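Local coordinates for protein Alpha/beta hydrolase (Streptomyces albidoflavus, PDB 6KSU) that probably cyclises non-ribosomal peptides by macrolactamization, acting as a cyclase of the penicillin-binding-protein type, at residues Thr406-Ala409 against Ala410-Phe414; Ala288-Ala291 against Met292-Val296; Gly191-Trp194 against Trp195-Met198. All blocks are in the same frame, centred on the assembly; numbering follows the deposited sequence.

Contact 1. Residues Thr406-Ala409 against Ala410-Phe414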
ATOM      1  N   THR A 406     -22.757  10.181  16.819  1.00 18.88           N
ATOM      2  CA  THR A 406     -23.823  10.966  17.402  1.00 25.21           C
ATOM      3  C   THR A 406     -24.972  10.049  17.768  1.00 28.65           C
ATOM      4  O   THR A 406     -24.900   8.827  17.615  1.00 24.28           O
ATOM      5  CB  THR A 406     -24.295  12.056  16.437  1.00 31.78           C
ATOM      6  OG1 THR A 406     -25.031  11.452  15.360  1.00 30.37           O
ATOM      7  CG2 THR A 406     -23.107  12.832  15.889  1.00 26.04           C
ATOM      8  N   HIS A 407     -26.040  10.664  18.261  1.00 29.67           N
ATOM      9  CA  HIS A 407     -27.294   9.971  18.472  1.00 34.92           C
ATOM     10  C   HIS A 407     -28.431  10.926  18.165  1.00 33.65           C
ATOM     11  O   HIS A 407     -28.251  12.143  18.112  1.00 32.05           O
ATOM     12  CB  HIS A 407     -27.436   9.397  19.892  1.00 36.32           C
ATOM     13  CG  HIS A 407     -27.328  10.409  20.994  1.00 39.71           C
ATOM     14  ND1 HIS A 407     -26.406  11.433  20.992  1.00 48.99           N
ATOM     15  CD2 HIS A 407     -27.999  10.515  22.165  1.00 45.09           C
ATOM     16  CE1 HIS A 407     -26.525  12.137  22.105  1.00 50.24           C
ATOM     17  NE2 HIS A 407     -27.486  11.600  22.834  1.00 49.74           N
ATOM     18  N   ASP A 408     -29.598  10.356  17.927  1.00 29.62           N
ATOM     19  CA  ASP A 408     -30.792  11.150  17.705  1.00 38.49           C
ATOM     20  C   ASP A 408     -31.632  11.165  18.983  1.00 37.86           C
ATOM     21  O   ASP A 408     -31.249  10.610  20.015  1.00 40.13           O
ATOM     22  CB  ASP A 408     -31.574  10.622  16.500  1.00 33.74           C
ATOM     23  CG  ASP A 408     -32.058   9.202  16.684  1.00 39.12           C
ATOM     24  OD1 ASP A 408     -31.797   8.602  17.744  1.00 41.70           O
ATOM     25  OD2 ASP A 408     -32.699   8.671  15.750  1.00 47.78           O
ATOM     26  N   ALA A 409     -32.802  11.803  18.901  1.00 38.66           N
ATOM     27  CA  ALA A 409     -33.671  11.923  20.070  1.00 34.32           C
ATOM     28  C   ALA A 409     -34.191  10.571  20.540  1.00 29.78           C
ATOM     29  O   ALA A 409     -34.429  10.390  21.734  1.00 30.90           O
ATOM     30  CB  ALA A 409     -34.822  12.869  19.762  1.00 32.00           C
ATOM     31  N   ALA A 410     -34.367   9.610  19.635  1.00 30.14           N
ATOM     32  CA  ALA A 410     -34.721   8.254  20.041  1.00 36.55           C
ATOM     33  C   ALA A 410     -33.577   7.512  20.740  1.00 38.40           C
ATOM     34  O   ALA A 410     -33.787   6.380  21.195  1.00 40.95           O
ATOM     35  CB  ALA A 410     -35.189   7.456  18.820  1.00 29.09           C
ATOM     36  N   GLY A 411     -32.379   8.097  20.820  1.00 35.20           N
ATOM     37  CA  GLY A 411     -31.223   7.422  21.384  1.00 39.81           C
ATOM     38  C   GLY A 411     -30.497   6.429  20.483  1.00 43.84           C
ATOM     39  O   GLY A 411     -29.716   5.614  20.992  1.00 45.04           O
ATOM     40  N   ASP A 412     -30.711   6.468  19.172  1.00 37.76           N
ATOM     41  CA  ASP A 412     -30.017   5.572  18.254  1.00 40.50           C
ATOM     42  C   ASP A 412     -28.691   6.182  17.781  1.00 30.80           C
ATOM     43  O   ASP A 412     -28.569   7.397  17.611  1.00 26.89           O
ATOM     44  CB  ASP A 412     -30.906   5.251  17.048  1.00 47.14           C
ATOM     45  CG  ASP A 412     -31.982   4.219  17.366  1.00 52.48           C
ATOM     46  OD1 ASP A 412     -33.046   4.247  16.705  1.00 52.42           O
ATOM     47  OD2 ASP A 412     -31.754   3.380  18.268  1.00 59.53           O
ATOM     48  N   LEU A 413     -27.699   5.321  17.561  1.00 30.55           N
ATOM     49  CA  LEU A 413     -26.358   5.776  17.186  1.00 35.65           C
ATOM     50  C   LEU A 413     -26.194   6.013  15.680  1.00 27.80           C
ATOM     51  O   LEU A 413     -26.602   5.191  14.848  1.00 28.80           O
ATOM     52  CB  LEU A 413     -25.307   4.764  17.648  1.00 33.66           C
ATOM     53  CG  LEU A 413     -25.078   4.677  19.154  1.00 39.16           C
ATOM     54  CD1 LEU A 413     -23.860   3.813  19.446  1.00 43.48           C
ATOM     55  CD2 LEU A 413     -24.923   6.071  19.732  1.00 37.25           C
ATOM     56  N   PHE A 414     -25.551   7.129  15.338  1.00 23.13           N
ATOM     57  CA  PHE A 414     -25.230   7.459  13.959  1.00 26.58           C
ATOM     58  C   PHE A 414     -23.759   7.816  13.811  1.00 27.82           C
ATOM     59  O   PHE A 414     -23.077   8.192  14.764  1.00 26.05           O
ATOM     60  CB  PHE A 414     -26.101   8.611  13.440  1.00 30.42           C
ATOM     61  CG  PHE A 414     -27.534   8.239  13.318  1.00 29.32           C
ATOM     62  CD1 PHE A 414     -28.058   7.834  12.094  1.00 29.72           C
ATOM     63  CD2 PHE A 414     -28.349   8.232  14.443  1.00 28.86           C
ATOM     64  CE1 PHE A 414     -29.403   7.448  11.976  1.00 34.25           C
ATOM     65  CE2 PHE A 414     -29.685   7.856  14.347  1.00 37.03           C
ATOM     66  CZ  PHE A 414     -30.220   7.468  13.103  1.00 37.61           C
TER

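Contact 2. Residues Ala288-Ala291 against Met292-Val296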
ATOM      1  N   ALA A 288      17.206  -9.310   6.742  1.00 32.63           N
ATOM      2  CA  ALA A 288      16.303  -8.212   6.408  1.00 32.07           C
ATOM      3  C   ALA A 288      15.011  -8.728   5.770  1.00 31.28           C
ATOM      4  O   ALA A 288      13.913  -8.292   6.134  1.00 23.73           O
ATOM      5  CB  ALA A 288      17.015  -7.223   5.489  1.00 27.30           C
ATOM      6  N   VAL A 289      15.131  -9.670   4.834  1.00 36.15           N
ATOM      7  CA  VAL A 289      13.962 -10.295   4.216  1.00 29.57           C
ATOM      8  C   VAL A 289      13.005 -10.820   5.281  1.00 31.50           C
ATOM      9  O   VAL A 289      11.780 -10.629   5.199  1.00 25.07           O
ATOM     10  CB  VAL A 289      14.412 -11.422   3.266  1.00 28.24           C
ATOM     11  CG1 VAL A 289      13.297 -12.384   3.018  1.00 27.80           C
ATOM     12  CG2 VAL A 289      14.868 -10.850   1.966  1.00 35.76           C
ATOM     13  N   LEU A 290      13.553 -11.515   6.280  1.00 28.99           N
ATOM     14  CA  LEU A 290      12.718 -12.097   7.326  1.00 34.02           C
ATOM     15  C   LEU A 290      12.077 -11.014   8.179  1.00 27.00           C
ATOM     16  O   LEU A 290      10.910 -11.130   8.571  1.00 39.58           O
ATOM     17  CB  LEU A 290      13.543 -13.053   8.190  1.00 35.20           C
ATOM     18  CG  LEU A 290      12.769 -13.705   9.339  1.00 41.01           C
ATOM     19  CD1 LEU A 290      11.608 -14.552   8.828  1.00 43.08           C
ATOM     20  CD2 LEU A 290      13.693 -14.516  10.248  1.00 40.17           C
ATOM     21  N   ALA A 291      12.808  -9.931   8.434  1.00 29.75           N
ATOM     22  CA  ALA A 291      12.253  -8.810   9.189  1.00 32.72           C
ATOM     23  C   ALA A 291      11.088  -8.134   8.451  1.00 28.83           C
ATOM     24  O   ALA A 291      10.038  -7.850   9.054  1.00 22.13           O
ATOM     25  CB  ALA A 291      13.365  -7.811   9.485  1.00 23.14           C
ATOM     26  N   MET A 292      11.257  -7.865   7.144  1.00 25.12           N
ATOM     27  CA  MET A 292      10.179  -7.273   6.344  1.00 23.74           C
ATOM     28  C   MET A 292       8.915  -8.112   6.393  1.00 22.73           C
ATOM     29  O   MET A 292       7.801  -7.569   6.356  1.00 23.15           O
ATOM     30  CB  MET A 292      10.636  -7.107   4.895  1.00 23.38           C
ATOM     31  CG  MET A 292      11.749  -6.114   4.796  1.00 22.77           C
ATOM     32  SD  MET A 292      12.108  -5.605   3.131  1.00 24.51           S
ATOM     33  CE  MET A 292      10.481  -4.997   2.622  1.00 20.59           C
ATOM     34  N   ARG A 293       9.086  -9.428   6.487  1.00 22.04           N
ATOM     35  CA  ARG A 293       8.017 -10.410   6.540  1.00 28.26           C
ATOM     36  C   ARG A 293       7.451 -10.613   7.948  1.00 28.19           C
ATOM     37  O   ARG A 293       6.327 -11.104   8.085  1.00 36.60           O
ATOM     38  CB  ARG A 293       8.568 -11.741   6.020  1.00 32.10           C
ATOM     39  CG  ARG A 293       7.552 -12.769   5.690  1.00 33.42           C
ATOM     40  CD  ARG A 293       8.069 -13.739   4.647  1.00 32.34           C
ATOM     41  NE  ARG A 293       9.125 -14.670   5.063  1.00 31.78           N
ATOM     42  CZ  ARG A 293      10.249 -14.888   4.378  1.00 37.66           C
ATOM     43  NH1 ARG A 293      10.510 -14.217   3.262  1.00 36.92           N
ATOM     44  NH2 ARG A 293      11.130 -15.766   4.821  1.00 40.05           N
ATOM     45  N   THR A 294       8.203 -10.290   8.998  1.00 27.61           N
ATOM     46  CA  THR A 294       7.764 -10.613  10.358  1.00 35.55           C
ATOM     47  C   THR A 294       6.774  -9.560  10.858  1.00 35.23           C
ATOM     48  O   THR A 294       7.126  -8.388  11.015  1.00 32.56           O
ATOM     49  CB  THR A 294       8.956 -10.729  11.308  1.00 35.04           C
ATOM     50  OG1 THR A 294       9.854 -11.716  10.805  1.00 34.17           O
ATOM     51  CG2 THR A 294       8.497 -11.144  12.715  1.00 30.96           C
ATOM     52  N   CYS A 295       5.537  -9.975  11.102  1.00 21.28           N
ATOM     53  CA  CYS A 295       4.499  -9.019  11.442  1.00 26.79           C
ATOM     54  C   CYS A 295       4.650  -8.520  12.880  1.00 31.82           C
ATOM     55  O   CYS A 295       5.178  -9.211  13.758  1.00 30.15           O
ATOM     56  CB  CYS A 295       3.117  -9.636  11.239  1.00 24.79           C
ATOM     57  SG  CYS A 295       2.768  -9.977   9.474  1.00 30.17           S
ATOM     58  N   VAL A 296       4.232  -7.280  13.090  1.00 29.51           N
ATOM     59  CA  VAL A 296       4.207  -6.683  14.428  1.00 31.34           C
ATOM     60  C   VAL A 296       3.124  -7.364  15.256  1.00 34.18           C
ATOM     61  O   VAL A 296       1.963  -7.409  14.820  1.00 28.57           O
ATOM     62  CB  VAL A 296       3.941  -5.183  14.332  1.00 31.98           C
ATOM     63  CG1 VAL A 296       3.757  -4.585  15.742  1.00 35.78           C
ATOM     64  CG2 VAL A 296       5.047  -4.494  13.602  1.00 22.61           C
TER

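Contact 3. Residues Gly191-Trp194 against Trp195-Met198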
ATOM      1  N   GLY A 191      23.812  10.297   2.285  1.00 33.40           N
ATOM      2  CA  GLY A 191      23.794  11.733   2.132  1.00 31.40           C
ATOM      3  C   GLY A 191      23.075  12.106   0.858  1.00 37.19           C
ATOM      4  O   GLY A 191      23.270  13.201   0.328  1.00 40.52           O
ATOM      5  N   MET A 192      22.244  11.204   0.343  1.00 33.95           N
ATOM      6  CA  MET A 192      21.546  11.451  -0.911  1.00 38.27           C
ATOM      7  C   MET A 192      20.045  11.569  -0.701  1.00 34.09           C
ATOM      8  O   MET A 192      19.467  10.942   0.193  1.00 30.58           O
ATOM      9  CB  MET A 192      21.804  10.343  -1.935  1.00 33.99           C
ATOM     10  CG  MET A 192      23.183   9.788  -1.934  1.00 33.34           C
ATOM     11  SD  MET A 192      23.122   8.206  -2.771  1.00 39.69           S
ATOM     12  CE  MET A 192      23.083   7.098  -1.380  1.00 29.66           C
ATOM     13  N   ASP A 193      19.414  12.357  -1.569  1.00 34.37           N
ATOM     14  CA  ASP A 193      17.962  12.443  -1.584  1.00 32.21           C
ATOM     15  C   ASP A 193      17.345  11.079  -1.912  1.00 31.66           C
ATOM     16  O   ASP A 193      18.012  10.166  -2.425  1.00 27.64           O
ATOM     17  CB  ASP A 193      17.512  13.496  -2.588  1.00 31.11           C
ATOM     18  CG  ASP A 193      17.793  13.090  -4.028  1.00 35.83           C
ATOM     19  OD1 ASP A 193      17.013  12.283  -4.581  1.00 34.78           O
ATOM     20  OD2 ASP A 193      18.789  13.577  -4.614  1.00 40.01           O
ATOM     21  N   TRP A 194      16.049  10.947  -1.607  1.00 27.67           N
ATOM     22  CA  TRP A 194      15.383   9.653  -1.759  1.00 28.56           C
ATOM     23  C   TRP A 194      15.467   9.128  -3.191  1.00 23.85           C
ATOM     24  O   TRP A 194      15.701   7.935  -3.399  1.00 26.33           O
ATOM     25  CB  TRP A 194      13.913   9.740  -1.316  1.00 24.04           C
ATOM     26  CG  TRP A 194      13.142   8.498  -1.661  1.00 20.63           C
ATOM     27  CD1 TRP A 194      13.078   7.351  -0.930  1.00 22.89           C
ATOM     28  CD2 TRP A 194      12.337   8.271  -2.839  1.00 25.02           C
ATOM     29  NE1 TRP A 194      12.271   6.419  -1.568  1.00 19.63           N
ATOM     30  CE2 TRP A 194      11.807   6.963  -2.738  1.00 19.76           C
ATOM     31  CE3 TRP A 194      11.999   9.056  -3.951  1.00 24.19           C
ATOM     32  CZ2 TRP A 194      10.986   6.413  -3.713  1.00 21.97           C
ATOM     33  CZ3 TRP A 194      11.186   8.511  -4.925  1.00 23.48           C
ATOM     34  CH2 TRP A 194      10.673   7.202  -4.796  1.00 25.36           C
ATOM     35  N   TRP A 195      15.259   9.994  -4.190  1.00 22.25           N
ATOM     36  CA  TRP A 195      15.361   9.561  -5.588  1.00 28.13           C
ATOM     37  C   TRP A 195      16.745   8.994  -5.896  1.00 27.48           C
ATOM     38  O   TRP A 195      16.875   7.870  -6.407  1.00 25.17           O
ATOM     39  CB  TRP A 195      15.069  10.723  -6.538  1.00 27.12           C
ATOM     40  CG  TRP A 195      13.649  11.192  -6.595  1.00 27.25           C
ATOM     41  CD1 TRP A 195      12.733  10.907  -7.565  1.00 29.64           C
ATOM     42  CD2 TRP A 195      12.993  12.076  -5.671  1.00 28.12           C
ATOM     43  NE1 TRP A 195      11.543  11.537  -7.291  1.00 30.13           N
ATOM     44  CE2 TRP A 195      11.673  12.260  -6.136  1.00 26.67           C
ATOM     45  CE3 TRP A 195      13.388  12.716  -4.492  1.00 31.92           C
ATOM     46  CZ2 TRP A 195      10.754  13.068  -5.474  1.00 29.30           C
ATOM     47  CZ3 TRP A 195      12.465  13.517  -3.827  1.00 30.84           C
ATOM     48  CH2 TRP A 195      11.162  13.681  -4.320  1.00 31.90           C
ATOM     49  N   THR A 196      17.793   9.773  -5.606  1.00 26.38           N
ATOM     50  CA  THR A 196      19.145   9.342  -5.930  1.00 25.84           C
ATOM     51  C   THR A 196      19.474   8.032  -5.230  1.00 24.83           C
ATOM     52  O   THR A 196      20.034   7.116  -5.839  1.00 24.08           O
ATOM     53  CB  THR A 196      20.148  10.432  -5.546  1.00 28.99           C
ATOM     54  OG1 THR A 196      19.814  11.646  -6.229  1.00 30.19           O
ATOM     55  CG2 THR A 196      21.569  10.025  -5.900  1.00 28.36           C
ATOM     56  N   ALA A 197      19.103   7.915  -3.958  1.00 26.83           N
ATOM     57  CA  ALA A 197      19.410   6.709  -3.201  1.00 22.52           C
ATOM     58  C   ALA A 197      18.599   5.522  -3.704  1.00 24.49           C
ATOM     59  O   ALA A 197      19.137   4.416  -3.851  1.00 17.61           O
ATOM     60  CB  ALA A 197      19.149   6.959  -1.714  1.00 25.42           C
ATOM     61  N   MET A 198      17.298   5.725  -3.966  1.00 18.28           N
ATOM     62  CA  MET A 198      16.487   4.661  -4.548  1.00 19.57           C
ATOM     63  C   MET A 198      17.104   4.156  -5.853  1.00 20.86           C
ATOM     64  O   MET A 198      17.237   2.944  -6.075  1.00 19.43           O
ATOM     65  CB  MET A 198      15.057   5.175  -4.774  1.00 24.11           C
ATOM     66  CG  MET A 198      14.094   4.193  -5.392  1.00 17.54           C
ATOM     67  SD  MET A 198      13.897   2.651  -4.468  1.00 21.70           S
ATOM     68  CE  MET A 198      12.846   3.123  -3.099  1.00 25.90           C
TER

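Contact 1. Residues Thr406-Ala409 against Ala410-Phe414
Asp408 OD1 takes the backbone N-H of Asp412 at 2.8 Å, N to OD1, nearly in line with the carboxylate C-O bond. This bond spans the tip of a beta hairpin built as a type I turn, Asp408 to Gly411, followed by a G1 beta bulge. Gly411 N returns to Asp408 O at 2.9 Å, and Asp408 N gives a longer bond of 3.1 Å to Asp412 O, which places Gly411 and Asp412 together opposite Asp408. With CG between the backbone N and the carbonyl carbon (chi1 62°), the Asp408 carboxylate lies over the turn, near Asp412 N. Its other oxygen, OD2, meets the edge of the Phe414 ring, 3.4 Å from CE2, the two planes being 62° apart. The Asp408 and Asp412 carboxylates approach to 4.5 Å, OD2 to OD1, which may raise the proton affinity of one of them; a long, weak ion pair from Asp412 to Arg424 could partly offset this. Along the strands, Thr406 and Phe414 form a hydrogen-bonded antiparallel pair and His407 and Leu413 a non-hydrogen-bonded one. The hairpin joins strands 401-407 and 413-417 of the closed antiparallel barrel, where Leu413 is buried against Leu425 and Leu427 of strand 420-427.

Contact 2. Residues Ala288-Ala291 against Met292-Val296
Leu290 and Thr294 meet at the C-terminal end of helix 286-293, a short helix in the beta-lactamase family part of the chain, and the two sides of this last turn are packed very differently. On the tight side, Met292 and Ala288 face helix 85-98, which in this family of folds probably carries the SxxK lysine; Met292 lies on Ala90 and Met94, and Ala288 on Cys98. A straight backbone bond of 2.9 Å from Met292 N to Ala288 O holds the turn there. Val289 is also buried, and its CG1 touches the Arg293 guanidinium, 3.3 Å from NH1. The arginine chain starts out anti to the backbone N (chi1 -166°) and then bends at chi3 (70°), which brings the guanidinium back beside the valine, one of its faces turned to Val289 O. NH1 has a further, weak bond to His271 O, and the side chain also rests on Pro340.

The solvent side carries the exposed Leu290 and Thr294, whose side chains make a light contact, Leu290 CG to Thr294 OG1 3.8 Å. Thr294 is the first residue to leave helical geometry, and its OG1 turns back to donate to Leu290 O; the 2.5 Å between these atoms is doubtfully short. Leu290 O also receives weak bonds from Arg293 N and Thr294 N. Thr294 N makes a straighter N-H bond to Ala291 O at 3.1 Å, although it stands above that carbonyl's plane. On the buried side Ala288 O, already bonded to Met292 N, also has Met292 CG 3.3 Å away.

Contact 3. Residues Gly191-Trp194 against Trp195-Met198
Trp194 and Trp195 form a T-shaped pair at the start of helix 194-206, the edge of the first indole directed at the face of the second. Their planes stand 77° apart, and Trp194 CE3 comes within 3.6 Å of Trp195 CD2. Different first torsions let two consecutive residues do this: Trp194 CG is turned away from the Trp194 N (chi1 171°), whereas Trp195 CG stays beside the Trp195 N (chi1 -71°). Each indole is held by its nitrogen as well, Trp194 NE1 on Thr89 OG1 and Trp195 NE1 on His214 O. Met198, one helical turn on, runs alongside Trp194 and points the same way; its CB sits over one indole face, while its bent chain brings CE to 3.7 Å from Trp194 NE1.

Asp193 is the N-cap. Its OD1 accepts Thr196 N at 2.8 Å from above the carboxylate plane, and OD2 accepts Thr196 OG1 at 2.7 Å on the syn side but tilted out of that plane, so both oxygens are gripped by one residue and the carboxylate is fixed in rotation. Just outside the cap, Met192 CE reaches Ala197 CB at 4.0 Å, a hydrophobic staple bridging the residue before the N-cap and the fourth after it. The indoles and Met198 seat the helix start against helices 85-98 and 252-255, Met198 touching Leu88 and Leu92, and Trp194 touching Ala252 and Ala253.

In the fold
From the N terminus the order is contact 3, contact 2, contact 1. Each is one unbroken run of eight or nine residues, so none closes a long loop; they follow in series, without nesting or crossing. Contact 3 opens a helix and contact 2 ends one, both in the beta-lactamase-like part of the chain, their centres about 23 Å apart. They do not touch, yet both set side chains against helix 85-98. Contact 1 closes a tight hairpin turn in the C-terminal barrel, its centre about 44 Å from that of contact 2 and 52 Å from that of contact 3, with contact 3 across the chain's centre from it.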